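Local coordinates for purine nucleoside phosphorylase (PDB 6TK9), which catalyses the reversible phosphorolysis of purine nucleosides, probably including inosine and guanosine, to the free base and ribose 1-phosphate, at residues F94-G99 and R105-T110; L129-F134 and E215-R220; L176-G181 and R261-G266; L199-G204 and V237-H242. All coordinates share one frame; numbering follows the deposited sequence.

In the fold
Interactions 1 and 2 lie side by side in the protein core, their centres about 13 Å apart, and helix 213-222 joins them: L109 CD1 of interaction 1 packs 3.6 Å from V216 CG2 of interaction 2. R80 also binds both, through T110 O and E215 OE1; in relatives the corresponding arginine binds phosphate, so this junction probably borders the active site. Interaction 3 extends the same sheet, with L129 N and G181 O 2.8 Å apart, a probable hydrogen bond between strands 124-133 and 179-185. Interaction 4 is peripheral, its centre about 30 Å from that of interaction 1, but F134 and I132 of interaction 2 pack on its helix end.

Interaction 1: F94-G99 and R105-T110; sequences FPVRVG and RTFLLT
V96 and G99 of helix 94-102 pack on F107 of strand 106-115 in the closing half of a beta-alpha-beta crossover. The connection leaves strand 72-78, passes through the helix and returns in strand 106-115, parallel to its start, with strand 23-27 lying between the two. The helix and strand segments run nearly antiparallel, at 151°, with axes 10.5 Å apart at closest approach. F107 bridges this gap by pointing its ring at the helix. The first torsion of V96 puts CG1 beside the backbone N and anti to the carbonyl carbon (chi1 -63°), where it lies 3.9 Å from F107 CE2. The far end of the ring reaches the helix backbone. F107 CZ is 3.8 Å from V96 O, which lies oblique to the ring, and 3.9 Å from G99 CA, which sits at the ring edge and in its plane. With no side chain on G99, the ring can press its edge against the last turn of this segment. L109 brings CD2 to 4.4 Å from V96 CG1. L219 of helix 213-222 packs on both V96 and F107. No hydrogen bond crosses between the segments, and all four touching residues are buried, which implies that van der Waals packing, mostly apolar, and not hydrogen bonding joins helix and strand here.

Interaction 2: L129-F134 and E215-R220; sequences LDYINF and EVIALR
Y131 turns its ring toward V216 and I217 by placing CG between its own backbone N and carbonyl carbon (chi1 74°). On the helix, I217 carries CG1 beside its backbone N and anti to the carbonyl carbon (chi1 -65°). The tyrosine thereby meets two neighbours. The I217 side chain crosses that of Y131 at about a right angle near the phenol end: I217 CG1 is 3.7 Å from Y131 OH and 4.0 Å from Y131 CZ, and I217 CD1 also lies 4.0 Å from Y131 OH. Further back along the ring, V216 slides past in the opposite direction, its CG1 4.2 Å from Y131 CD2. Both aliphatic groups meet the ring obliquely. M155 from a loop touches Y131 and I217, adding to the buried apolar cluster. A second subunit comes close as well: its S193 OG is hydrogen-bonded to Y131 O, and its S190 packs on I217. A sheet strand thus rests, beside an intersubunit boundary, on helix 213-222, which begins within GMSTVPE, a sequence shared with the low-molecular-mass (trimeric-class) purine nucleoside phosphorylases, although six chains make up this assembly.

Interaction 3: L176-G181 and R261-G266; sequences LHLFEG and RRYVRG
Y263 of helix 257-270 makes a buried, largely apolar contact with L176 and L178, around the start of strand 179-185. The leucines come at different parts of the tyrosine. L176 CD1 lies 4.3 Å from Y263 CD1, obliquely beside the ring, whereas L178 meets the phenol end, its side chain crossing that of Y263 at about a right angle. Both methyls of L178 converge on this end from one side, as a fork: CD1 is 4.0 Å from Y263 CZ and 3.7 Å from Y263 OH, and CD2 comes within 3.2 Å of Y263 OH, a tight fit. Y263 stretches across the gap because its CG stands opposite the backbone N (chi1 -179°), and L178 adopts the same first torsion from its own side. The hydroxyl nevertheless has a polar partner, donating a hydrogen bond to A167 O of helix 161-173. That fixes the tyrosine tip in an otherwise apolar setting. A171 of the same helix touches L176, L178 and Y263, while I125 and L127 of strand 124-133 pack on L178. Helix 257-270 thereby shares an apolar layer with helix 161-173 against one part of the sheet, as expected of the alpha/beta fold of the phosphorylase superfamily.

Interaction 4: L199-G204 and V237-H242; sequences LLRELG and VPEREH
R201 reaches from helix 194-202 to E239 in the loop that follows strand 225-235. From CB the chain runs straight through CG and CD, then bends at chi3 (46°), presenting the guanidinium end-on. NH1 meets most: it donates to E239 OE2 at 2.9 Å with an N-H...O angle of 156°, passes 3.7 Å from P238 CD, and lies 4.4 Å from V237 CB. NH2 adds a bond of 3.3 Å to E239 OE2 and is 3.6 Å from E239 OE1. Both terminal nitrogens of this salt bridge grip one oxygen. OE2 stays close to the guanidinium plane, but both donors approach it from one face of the carboxylate, the two planes being 39° apart. E239 bends at its second torsion to bring its carboxylate there. Another subunit approaches here: its R201 and E239 pack on their counterparts, and long, weak ion pairs link R201 of each chain to E239 of the other. The pair lies at the C-terminal end of helix 194-202, which G204 closes in a Schellman motif. R194, at the other end of that helix, bonds to P238 O and R240 O, so both helix ends hold the loop between strand 225-235 and helix 246-255.

Interaction 1: F94-G99 and R105-T110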
loop_
_atom_site.group_PDB
_atom_site.type_symbol
_atom_site.label_atom_id
_atom_site.label_comp_id
_atom_site.label_asym_id
_atom_site.label_seq_id
_atom_site.Cartn_x
_atom_site.Cartn_y
_atom_site.Cartn_z
ATOM N N PHE A 94 11.272 31.456 13.324
ATOM C CA PHE A 94 11.340 32.822 13.899
ATOM C C PHE A 94 11.302 33.817 12.734
ATOM O O PHE A 94 10.368 34.623 12.678
ATOM C CB PHE A 94 12.496 32.995 14.888
ATOM C CG PHE A 94 12.396 34.303 15.633
ATOM C CD1 PHE A 94 11.406 34.503 16.588
ATOM C CD2 PHE A 94 13.224 35.373 15.314
ATOM C CE1 PHE A 94 11.265 35.729 17.227
ATOM C CE2 PHE A 94 13.085 36.597 15.958
ATOM C CZ PHE A 94 12.108 36.771 16.913
ATOM N N PRO A 95 12.218 33.739 11.726
ATOM C CA PRO A 95 12.223 34.686 10.609
ATOM C C PRO A 95 10.829 34.921 9.994
ATOM O O PRO A 95 10.364 36.049 10.092
ATOM C CB PRO A 95 13.231 34.088 9.611
ATOM C CG PRO A 95 14.176 33.282 10.469
ATOM C CD PRO A 95 13.310 32.757 11.602
ATOM N N VAL A 96 10.179 33.909 9.409
ATOM C CA VAL A 96 8.854 34.107 8.739
ATOM C C VAL A 96 7.828 34.681 9.732
ATOM O O VAL A 96 6.919 35.385 9.277
ATOM C CB VAL A 96 8.313 32.840 8.051
ATOM C CG1 VAL A 96 9.236 32.391 6.931
ATOM C CG2 VAL A 96 8.048 31.705 9.030
ATOM N N ARG A 97 7.947 34.419 11.031
ATOM C CA ARG A 97 7.023 35.011 12.039
ATOM C C ARG A 97 7.257 36.534 12.087
ATOM O O ARG A 97 6.262 37.274 11.950
ATOM C CB ARG A 97 7.175 34.335 13.411
ATOM C CG ARG A 97 6.550 32.943 13.501
ATOM C CD ARG A 97 6.930 32.160 14.754
ATOM N NE ARG A 97 5.881 31.252 15.201
ATOM C CZ ARG A 97 5.979 30.363 16.199
ATOM N NH1 ARG A 97 7.098 30.238 16.893
ATOM N NH2 ARG A 97 4.933 29.606 16.503
ATOM N N VAL A 98 8.513 36.982 12.251
ATOM C CA VAL A 98 8.929 38.419 12.164
ATOM C C VAL A 98 8.493 38.984 10.808
ATOM O O VAL A 98 7.913 40.090 10.766
ATOM C CB VAL A 98 10.447 38.590 12.377
ATOM C CG1 VAL A 98 10.931 39.978 11.995
ATOM C CG2 VAL A 98 10.834 38.277 13.807
ATOM N N GLY A 99 8.728 38.230 9.738
ATOM C CA GLY A 99 8.283 38.614 8.389
ATOM C C GLY A 99 6.813 38.977 8.383
ATOM O O GLY A 99 6.432 39.959 7.727
ATOM N N ARG A 105 1.909 39.437 4.513
ATOM C CA ARG A 105 0.745 38.552 4.814
ATOM C C ARG A 105 0.608 37.455 3.740
ATOM O O ARG A 105 -0.237 36.545 3.917
ATOM C CB ARG A 105 -0.537 39.379 4.907
ATOM C CG ARG A 105 -0.414 40.635 5.761
ATOM C CD ARG A 105 -0.394 40.366 7.252
ATOM N NE ARG A 105 -1.669 39.803 7.680
ATOM C CZ ARG A 105 -2.760 40.498 7.988
ATOM N NH1 ARG A 105 -2.754 41.818 7.931
ATOM N NH2 ARG A 105 -3.861 39.868 8.357
ATOM N N THR A 106 1.398 37.540 2.659
ATOM C CA THR A 106 1.527 36.514 1.588
ATOM C C THR A 106 3.004 36.132 1.461
ATOM O O THR A 106 3.842 37.061 1.365
ATOM C CB THR A 106 0.955 37.001 0.250
ATOM O OG1 THR A 106 -0.437 37.238 0.435
ATOM C CG2 THR A 106 1.099 36.009 -0.881
ATOM N N PHE A 107 3.296 34.822 1.462
ATOM C CA PHE A 107 4.673 34.267 1.480
ATOM C C PHE A 107 4.837 33.224 0.387
ATOM O O PHE A 107 3.963 32.363 0.255
ATOM C CB PHE A 107 4.980 33.632 2.830
ATOM C CG PHE A 107 5.735 34.514 3.781
ATOM C CD1 PHE A 107 5.068 35.390 4.615
ATOM C CD2 PHE A 107 7.113 34.442 3.857
ATOM C CE1 PHE A 107 5.775 36.189 5.498
ATOM C CE2 PHE A 107 7.820 35.244 4.735
ATOM C CZ PHE A 107 7.147 36.116 5.558
ATOM N N LEU A 108 5.942 33.330 -0.351
ATOM C CA LEU A 108 6.411 32.355 -1.364
ATOM C C LEU A 108 7.585 31.609 -0.724
ATOM O O LEU A 108 8.629 32.229 -0.522
ATOM C CB LEU A 108 6.855 33.096 -2.636
ATOM C CG LEU A 108 5.770 33.461 -3.658
ATOM C CD1 LEU A 108 4.589 34.205 -3.035
ATOM C CD2 LEU A 108 6.347 34.281 -4.799
ATOM N N LEU A 109 7.418 30.344 -0.369
ATOM C CA LEU A 109 8.526 29.545 0.211
ATOM C C LEU A 109 9.157 28.710 -0.903
ATOM O O LEU A 109 8.427 27.949 -1.527
ATOM C CB LEU A 109 7.966 28.667 1.330
ATOM C CG LEU A 109 7.148 29.405 2.384
ATOM C CD1 LEU A 109 6.447 28.410 3.286
ATOM C CD2 LEU A 109 8.022 30.345 3.193
ATOM N N THR A 110 10.455 28.873 -1.143
ATOM C CA THR A 110 11.196 28.191 -2.229
ATOM C C THR A 110 12.273 27.312 -1.595
ATOM O O THR A 110 12.806 27.705 -0.539
ATOM C CB THR A 110 11.776 29.186 -3.250
ATOM O OG1 THR A 110 13.037 29.690 -2.794
ATOM C CG2 THR A 110 10.826 30.331 -3.545
#

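Interaction 2: L129-F134 and E215-R220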
loop_
_atom_site.group_PDB
_atom_site.type_symbol
_atom_site.label_atom_id
_atom_site.label_comp_id
_atom_site.label_asym_id
_atom_site.label_seq_id
_atom_site.Cartn_x
_atom_site.Cartn_y
_atom_site.Cartn_z
ATOM N N LEU A 129 1.264 21.314 -3.568
ATOM C CA LEU A 129 -0.195 21.156 -3.354
ATOM C C LEU A 129 -0.487 20.788 -1.908
ATOM O O LEU A 129 -1.546 21.161 -1.441
ATOM C CB LEU A 129 -0.711 20.070 -4.288
ATOM C CG LEU A 129 -0.626 20.438 -5.759
ATOM C CD1 LEU A 129 -1.267 19.359 -6.623
ATOM C CD2 LEU A 129 -1.284 21.787 -6.002
ATOM N N ASP A 130 0.418 20.059 -1.248
ATOM C CA ASP A 130 0.259 19.624 0.170
ATOM C C ASP A 130 1.609 19.158 0.722
ATOM O O ASP A 130 2.595 19.090 -0.051
ATOM C CB ASP A 130 -0.769 18.498 0.276
ATOM C CG ASP A 130 -1.571 18.489 1.554
ATOM O OD1 ASP A 130 -1.361 19.395 2.366
ATOM O OD2 ASP A 130 -2.379 17.546 1.730
ATOM N N TYR A 131 1.662 18.841 2.011
ATOM C CA TYR A 131 2.926 18.478 2.703
ATOM C C TYR A 131 2.691 17.261 3.599
ATOM O O TYR A 131 1.544 16.966 4.072
ATOM C CB TYR A 131 3.484 19.673 3.501
ATOM C CG TYR A 131 2.732 19.972 4.774
ATOM C CD1 TYR A 131 2.906 19.196 5.905
ATOM C CD2 TYR A 131 1.794 20.979 4.831
ATOM C CE1 TYR A 131 2.159 19.402 7.053
ATOM C CE2 TYR A 131 1.073 21.232 5.990
ATOM C CZ TYR A 131 1.240 20.428 7.104
ATOM O OH TYR A 131 0.520 20.650 8.246
ATOM N N ILE A 132 3.782 16.567 3.858
ATOM C CA ILE A 132 3.846 15.444 4.829
ATOM C C ILE A 132 4.983 15.783 5.782
ATOM O O ILE A 132 6.073 16.118 5.261
ATOM C CB ILE A 132 4.096 14.110 4.106
ATOM C CG1 ILE A 132 2.820 13.561 3.457
ATOM C CG2 ILE A 132 4.720 13.108 5.068
ATOM C CD1 ILE A 132 3.064 12.366 2.528
ATOM N N ASN A 133 4.749 15.686 7.095
ATOM C CA ASN A 133 5.809 15.898 8.116
ATOM C C ASN A 133 6.316 14.534 8.566
ATOM O O ASN A 133 5.588 13.897 9.315
ATOM C CB ASN A 133 5.308 16.752 9.282
ATOM C CG ASN A 133 6.342 16.996 10.354
ATOM O OD1 ASN A 133 6.084 17.735 11.285
ATOM N ND2 ASN A 133 7.526 16.432 10.214
ATOM N N PHE A 134 7.508 14.124 8.118
ATOM C CA PHE A 134 8.210 12.876 8.536
ATOM C C PHE A 134 9.461 13.216 9.353
ATOM O O PHE A 134 10.358 12.366 9.441
ATOM C CB PHE A 134 8.610 12.040 7.314
ATOM C CG PHE A 134 8.902 10.591 7.605
ATOM C CD1 PHE A 134 7.892 9.722 7.980
ATOM C CD2 PHE A 134 10.195 10.104 7.531
ATOM C CE1 PHE A 134 8.164 8.387 8.232
ATOM C CE2 PHE A 134 10.472 8.772 7.796
ATOM C CZ PHE A 134 9.456 7.915 8.133
ATOM N N GLU A 215 7.826 26.224 8.377
ATOM C CA GLU A 215 7.444 27.568 7.865
ATOM C C GLU A 215 5.959 27.529 7.489
ATOM O O GLU A 215 5.197 28.404 7.983
ATOM C CB GLU A 215 8.370 28.001 6.713
ATOM C CG GLU A 215 9.793 28.287 7.173
ATOM C CD GLU A 215 10.916 27.869 6.237
ATOM O OE1 GLU A 215 11.119 28.557 5.232
ATOM O OE2 GLU A 215 11.606 26.874 6.527
ATOM N N VAL A 216 5.538 26.542 6.692
ATOM C CA VAL A 216 4.115 26.434 6.256
ATOM C C VAL A 216 3.192 26.374 7.477
ATOM O O VAL A 216 2.199 27.082 7.468
ATOM C CB VAL A 216 3.877 25.228 5.348
ATOM C CG1 VAL A 216 2.389 25.118 5.035
ATOM C CG2 VAL A 216 4.704 25.312 4.073
ATOM N N ILE A 217 3.505 25.556 8.483
ATOM C CA ILE A 217 2.666 25.377 9.708
ATOM C C ILE A 217 2.655 26.685 10.516
ATOM O O ILE A 217 1.562 27.137 10.917
ATOM C CB ILE A 217 3.156 24.182 10.558
ATOM C CG1 ILE A 217 2.995 22.861 9.806
ATOM C CG2 ILE A 217 2.440 24.150 11.898
ATOM C CD1 ILE A 217 3.706 21.690 10.438
ATOM N N ALA A 218 3.831 27.265 10.758
ATOM C CA ALA A 218 4.014 28.546 11.489
ATOM C C ALA A 218 3.172 29.652 10.836
ATOM O O ALA A 218 2.514 30.414 11.583
ATOM C CB ALA A 218 5.482 28.910 11.548
ATOM N N LEU A 219 3.172 29.716 9.500
ATOM C CA LEU A 219 2.531 30.797 8.715
ATOM C C LEU A 219 1.010 30.599 8.643
ATOM O O LEU A 219 0.296 31.638 8.626
ATOM C CB LEU A 219 3.166 30.866 7.326
ATOM C CG LEU A 219 4.509 31.592 7.293
ATOM C CD1 LEU A 219 5.238 31.336 5.994
ATOM C CD2 LEU A 219 4.316 33.082 7.497
ATOM N N ARG A 220 0.501 29.362 8.639
ATOM C CA ARG A 220 -0.977 29.137 8.603
ATOM C C ARG A 220 -1.539 29.381 10.007
ATOM O O ARG A 220 -2.686 29.868 10.126
ATOM C CB ARG A 220 -1.329 27.749 8.063
ATOM C CG ARG A 220 -0.959 27.551 6.602
ATOM C CD ARG A 220 -1.778 28.364 5.619
ATOM N NE ARG A 220 -3.206 28.244 5.832
ATOM C CZ ARG A 220 -4.020 29.256 6.069
ATOM N NH1 ARG A 220 -3.575 30.502 6.065
ATOM N NH2 ARG A 220 -5.290 29.019 6.317
#

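Interaction 3: L176-G181 and R261-G266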
loop_
_atom_site.group_PDB
_atom_site.type_symbol
_atom_site.label_atom_id
_atom_site.label_comp_id
_atom_site.label_asym_id
_atom_site.label_seq_id
_atom_site.Cartn_x
_atom_site.Cartn_y
_atom_site.Cartn_z
ATOM N N LEU A 176 5.699 27.127 -19.801
ATOM C CA LEU A 176 6.490 26.391 -18.774
ATOM C C LEU A 176 5.643 25.230 -18.221
ATOM O O LEU A 176 4.494 25.479 -17.799
ATOM C CB LEU A 176 6.877 27.414 -17.695
ATOM C CG LEU A 176 7.843 26.983 -16.590
ATOM C CD1 LEU A 176 7.070 26.521 -15.370
ATOM C CD2 LEU A 176 8.830 25.914 -17.054
ATOM N N HIS A 177 6.156 23.997 -18.288
ATOM C CA HIS A 177 5.468 22.793 -17.751
ATOM C C HIS A 177 5.725 22.719 -16.251
ATOM O O HIS A 177 6.885 22.441 -15.876
ATOM C CB HIS A 177 5.893 21.484 -18.431
ATOM C CG HIS A 177 5.164 20.303 -17.880
ATOM N ND1 HIS A 177 3.805 20.342 -17.591
ATOM C CD2 HIS A 177 5.585 19.057 -17.561
ATOM C CE1 HIS A 177 3.430 19.174 -17.124
ATOM N NE2 HIS A 177 4.503 18.367 -17.096
ATOM N N LEU A 178 4.675 22.990 -15.462
ATOM C CA LEU A 178 4.681 23.081 -13.976
ATOM C C LEU A 178 4.244 21.732 -13.404
ATOM O O LEU A 178 3.029 21.428 -13.500
ATOM C CB LEU A 178 3.729 24.200 -13.546
ATOM C CG LEU A 178 3.618 24.475 -12.046
ATOM C CD1 LEU A 178 4.957 24.915 -11.450
ATOM C CD2 LEU A 178 2.564 25.532 -11.794
ATOM N N PHE A 179 5.209 20.955 -12.885
ATOM C CA PHE A 179 4.969 19.771 -12.027
ATOM C C PHE A 179 4.290 20.228 -10.740
ATOM O O PHE A 179 4.483 21.386 -10.309
ATOM C CB PHE A 179 6.249 19.024 -11.669
ATOM C CG PHE A 179 6.972 18.470 -12.857
ATOM C CD1 PHE A 179 6.397 17.473 -13.622
ATOM C CD2 PHE A 179 8.202 18.989 -13.240
ATOM C CE1 PHE A 179 7.065 16.967 -14.727
ATOM C CE2 PHE A 179 8.861 18.499 -14.357
ATOM C CZ PHE A 179 8.289 17.486 -15.097
ATOM N N GLU A 180 3.494 19.326 -10.168
ATOM C CA GLU A 180 2.654 19.572 -8.975
ATOM C C GLU A 180 2.825 18.375 -8.040
ATOM O O GLU A 180 3.079 17.279 -8.553
ATOM C CB GLU A 180 1.200 19.774 -9.405
ATOM C CG GLU A 180 1.005 20.865 -10.455
ATOM C CD GLU A 180 -0.453 21.155 -10.756
ATOM O OE1 GLU A 180 -1.318 20.384 -10.284
ATOM O OE2 GLU A 180 -0.724 22.141 -11.462
ATOM N N GLY A 181 2.733 18.572 -6.722
ATOM C CA GLY A 181 2.652 17.426 -5.806
ATOM C C GLY A 181 2.850 17.766 -4.347
ATOM O O GLY A 181 2.778 18.966 -3.957
ATOM N N ARG A 261 13.642 32.354 -11.802
ATOM C CA ARG A 261 13.482 33.802 -11.467
ATOM C C ARG A 261 12.401 34.403 -12.364
ATOM O O ARG A 261 11.577 35.209 -11.845
ATOM C CB ARG A 261 14.786 34.574 -11.667
ATOM C CG ARG A 261 15.838 34.245 -10.628
ATOM C CD ARG A 261 17.187 34.786 -11.030
ATOM N NE ARG A 261 18.152 33.817 -10.581
ATOM C CZ ARG A 261 19.164 33.369 -11.290
ATOM N NH1 ARG A 261 19.409 33.857 -12.493
ATOM N NH2 ARG A 261 19.962 32.455 -10.765
ATOM N N ARG A 262 12.384 34.000 -13.643
ATOM C CA ARG A 262 11.351 34.454 -14.614
ATOM C C ARG A 262 9.970 34.021 -14.115
ATOM O O ARG A 262 8.997 34.776 -14.343
ATOM C CB ARG A 262 11.627 33.915 -16.016
ATOM C CG ARG A 262 10.801 34.601 -17.092
ATOM C CD ARG A 262 10.862 33.890 -18.430
ATOM N NE ARG A 262 9.711 34.299 -19.227
ATOM C CZ ARG A 262 9.130 33.558 -20.174
ATOM N NH1 ARG A 262 9.580 32.345 -20.470
ATOM N NH2 ARG A 262 8.080 34.040 -20.818
ATOM N N TYR A 263 9.885 32.857 -13.451
ATOM C CA TYR A 263 8.605 32.282 -12.973
ATOM C C TYR A 263 8.197 33.048 -11.711
ATOM O O TYR A 263 7.044 33.534 -11.644
ATOM C CB TYR A 263 8.694 30.753 -12.839
ATOM C CG TYR A 263 7.412 30.103 -12.375
ATOM C CD1 TYR A 263 6.263 30.142 -13.144
ATOM C CD2 TYR A 263 7.337 29.478 -11.144
ATOM C CE1 TYR A 263 5.070 29.587 -12.702
ATOM C CE2 TYR A 263 6.163 28.888 -10.698
ATOM C CZ TYR A 263 5.021 28.942 -11.477
ATOM O OH TYR A 263 3.866 28.389 -11.009
ATOM N N VAL A 264 9.116 33.211 -10.756
ATOM C CA VAL A 264 8.797 33.867 -9.453
ATOM C C VAL A 264 8.302 35.278 -9.757
ATOM O O VAL A 264 7.251 35.689 -9.196
ATOM C CB VAL A 264 9.999 33.884 -8.494
ATOM C CG1 VAL A 264 9.702 34.717 -7.256
ATOM C CG2 VAL A 264 10.421 32.475 -8.085
ATOM N N ARG A 265 9.025 35.973 -10.643
ATOM C CA ARG A 265 8.694 37.354 -11.108
ATOM C C ARG A 265 7.283 37.347 -11.710
ATOM O O ARG A 265 6.483 38.218 -11.320
ATOM C CB ARG A 265 9.720 37.864 -12.127
ATOM C CG ARG A 265 11.049 38.318 -11.535
ATOM C CD ARG A 265 12.049 38.538 -12.655
ATOM N NE ARG A 265 13.317 39.054 -12.161
ATOM C CZ ARG A 265 13.522 40.300 -11.749
ATOM N NH1 ARG A 265 12.536 41.185 -11.753
ATOM N NH2 ARG A 265 14.721 40.661 -11.326
ATOM N N GLY A 266 7.000 36.396 -12.610
ATOM C CA GLY A 266 5.671 36.206 -13.225
ATOM C C GLY A 266 4.564 36.221 -12.183
ATOM O O GLY A 266 3.594 36.989 -12.347
#

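Interaction 4: L199-G204 and V237-H242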
loop_
_atom_site.group_PDB
_atom_site.type_symbol
_atom_site.label_atom_id
_atom_site.label_comp_id
_atom_site.label_asym_id
_atom_site.label_seq_id
_atom_site.Cartn_x
_atom_site.Cartn_y
_atom_site.Cartn_z
ATOM N N LEU A 199 9.675 4.349 0.784
ATOM C CA LEU A 199 8.691 4.510 1.880
ATOM C C LEU A 199 7.936 5.838 1.666
ATOM O O LEU A 199 6.678 5.812 1.719
ATOM C CB LEU A 199 9.452 4.409 3.205
ATOM C CG LEU A 199 8.823 5.042 4.446
ATOM C CD1 LEU A 199 9.452 4.447 5.702
ATOM C CD2 LEU A 199 8.986 6.546 4.448
ATOM N N LEU A 200 8.627 6.933 1.326
ATOM C CA LEU A 200 7.994 8.289 1.242
ATOM C C LEU A 200 7.173 8.424 -0.047
ATOM O O LEU A 200 6.133 9.093 -0.009
ATOM C CB LEU A 200 9.051 9.396 1.308
ATOM C CG LEU A 200 9.781 9.525 2.640
ATOM C CD1 LEU A 200 11.016 10.390 2.483
ATOM C CD2 LEU A 200 8.848 10.064 3.697
ATOM N N ARG A 201 7.619 7.835 -1.152
ATOM C CA ARG A 201 6.832 7.840 -2.413
ATOM C C ARG A 201 5.487 7.139 -2.152
ATOM O O ARG A 201 4.435 7.704 -2.522
ATOM C CB ARG A 201 7.624 7.197 -3.557
ATOM C CG ARG A 201 7.143 7.597 -4.948
ATOM C CD ARG A 201 7.900 6.937 -6.097
ATOM N NE ARG A 201 8.035 5.511 -5.829
ATOM C CZ ARG A 201 9.058 4.751 -6.188
ATOM N NH1 ARG A 201 10.065 5.254 -6.885
ATOM N NH2 ARG A 201 9.064 3.480 -5.842
ATOM N N GLU A 202 5.515 5.986 -1.479
ATOM C CA GLU A 202 4.366 5.048 -1.382
ATOM C C GLU A 202 3.366 5.605 -0.348
ATOM O O GLU A 202 2.152 5.357 -0.540
ATOM C CB GLU A 202 4.914 3.614 -1.246
ATOM C CG GLU A 202 4.450 2.824 -0.023
ATOM C CD GLU A 202 5.021 1.407 0.119
ATOM O OE1 GLU A 202 6.198 1.256 0.561
ATOM O OE2 GLU A 202 4.280 0.440 -0.190
ATOM N N LEU A 203 3.814 6.427 0.618
ATOM C CA LEU A 203 2.918 7.255 1.481
ATOM C C LEU A 203 2.297 8.445 0.723
ATOM O O LEU A 203 1.475 9.150 1.353
ATOM C CB LEU A 203 3.692 7.817 2.678
ATOM C CG LEU A 203 4.264 6.794 3.651
ATOM C CD1 LEU A 203 4.796 7.500 4.891
ATOM C CD2 LEU A 203 3.233 5.726 4.008
ATOM N N GLY A 204 2.716 8.733 -0.519
ATOM C CA GLY A 204 2.102 9.773 -1.377
ATOM C C GLY A 204 2.909 11.067 -1.465
ATOM O O GLY A 204 2.322 12.084 -1.809
ATOM N N VAL A 237 14.920 8.591 -6.984
ATOM C CA VAL A 237 14.154 7.349 -7.278
ATOM C C VAL A 237 15.066 6.148 -7.033
ATOM O O VAL A 237 16.075 5.948 -7.700
ATOM C CB VAL A 237 13.482 7.402 -8.669
ATOM C CG1 VAL A 237 13.939 8.601 -9.492
ATOM C CG2 VAL A 237 13.609 6.094 -9.443
ATOM N N PRO A 238 14.731 5.310 -6.032
ATOM C CA PRO A 238 15.657 4.281 -5.548
ATOM C C PRO A 238 15.872 3.051 -6.444
ATOM O O PRO A 238 16.659 2.207 -6.081
ATOM C CB PRO A 238 14.984 3.816 -4.245
ATOM C CG PRO A 238 13.496 4.061 -4.471
ATOM C CD PRO A 238 13.445 5.328 -5.301
ATOM N N GLU A 239 15.195 2.950 -7.587
ATOM C CA GLU A 239 15.452 1.827 -8.530
ATOM C C GLU A 239 16.209 2.380 -9.747
ATOM O O GLU A 239 15.986 1.881 -10.855
ATOM C CB GLU A 239 14.162 1.035 -8.785
ATOM C CG GLU A 239 12.877 1.841 -8.780
ATOM C CD GLU A 239 12.110 2.014 -7.472
ATOM O OE1 GLU A 239 11.468 1.046 -6.984
ATOM O OE2 GLU A 239 12.107 3.144 -6.971
ATOM N N ARG A 240 17.107 3.344 -9.483
ATOM C CA ARG A 240 18.068 4.024 -10.398
ATOM C C ARG A 240 19.372 4.208 -9.601
ATOM O O ARG A 240 19.246 4.572 -8.416
ATOM C CB ARG A 240 17.473 5.370 -10.843
ATOM C CG ARG A 240 16.908 5.380 -12.257
ATOM C CD ARG A 240 15.538 6.017 -12.440
ATOM N NE ARG A 240 15.541 7.457 -12.680
ATOM C CZ ARG A 240 14.506 8.174 -13.143
ATOM N NH1 ARG A 240 13.342 7.601 -13.416
ATOM N NH2 ARG A 240 14.635 9.476 -13.327
ATOM N N GLU A 241 20.565 3.950 -10.161
ATOM C CA GLU A 241 21.846 4.111 -9.400
ATOM C C GLU A 241 22.081 5.601 -9.103
ATOM O O GLU A 241 21.470 6.447 -9.780
ATOM C CB GLU A 241 23.056 3.493 -10.120
ATOM C CG GLU A 241 23.396 4.115 -11.471
ATOM C CD GLU A 241 24.880 4.335 -11.738
ATOM O OE1 GLU A 241 25.584 4.849 -10.828
ATOM O OE2 GLU A 241 25.334 4.003 -12.860
ATOM N N HIS A 242 22.935 5.903 -8.122
ATOM C CA HIS A 242 23.434 7.266 -7.767
ATOM C C HIS A 242 22.279 8.200 -7.368
ATOM O O HIS A 242 21.363 8.439 -8.191
ATOM C CB HIS A 242 24.324 7.860 -8.882
ATOM C CG HIS A 242 25.775 7.967 -8.519
ATOM N ND1 HIS A 242 26.385 9.183 -8.230
ATOM C CD2 HIS A 242 26.740 7.026 -8.386
ATOM C CE1 HIS A 242 27.658 8.983 -7.942
ATOM N NE2 HIS A 242 27.900 7.668 -8.028
#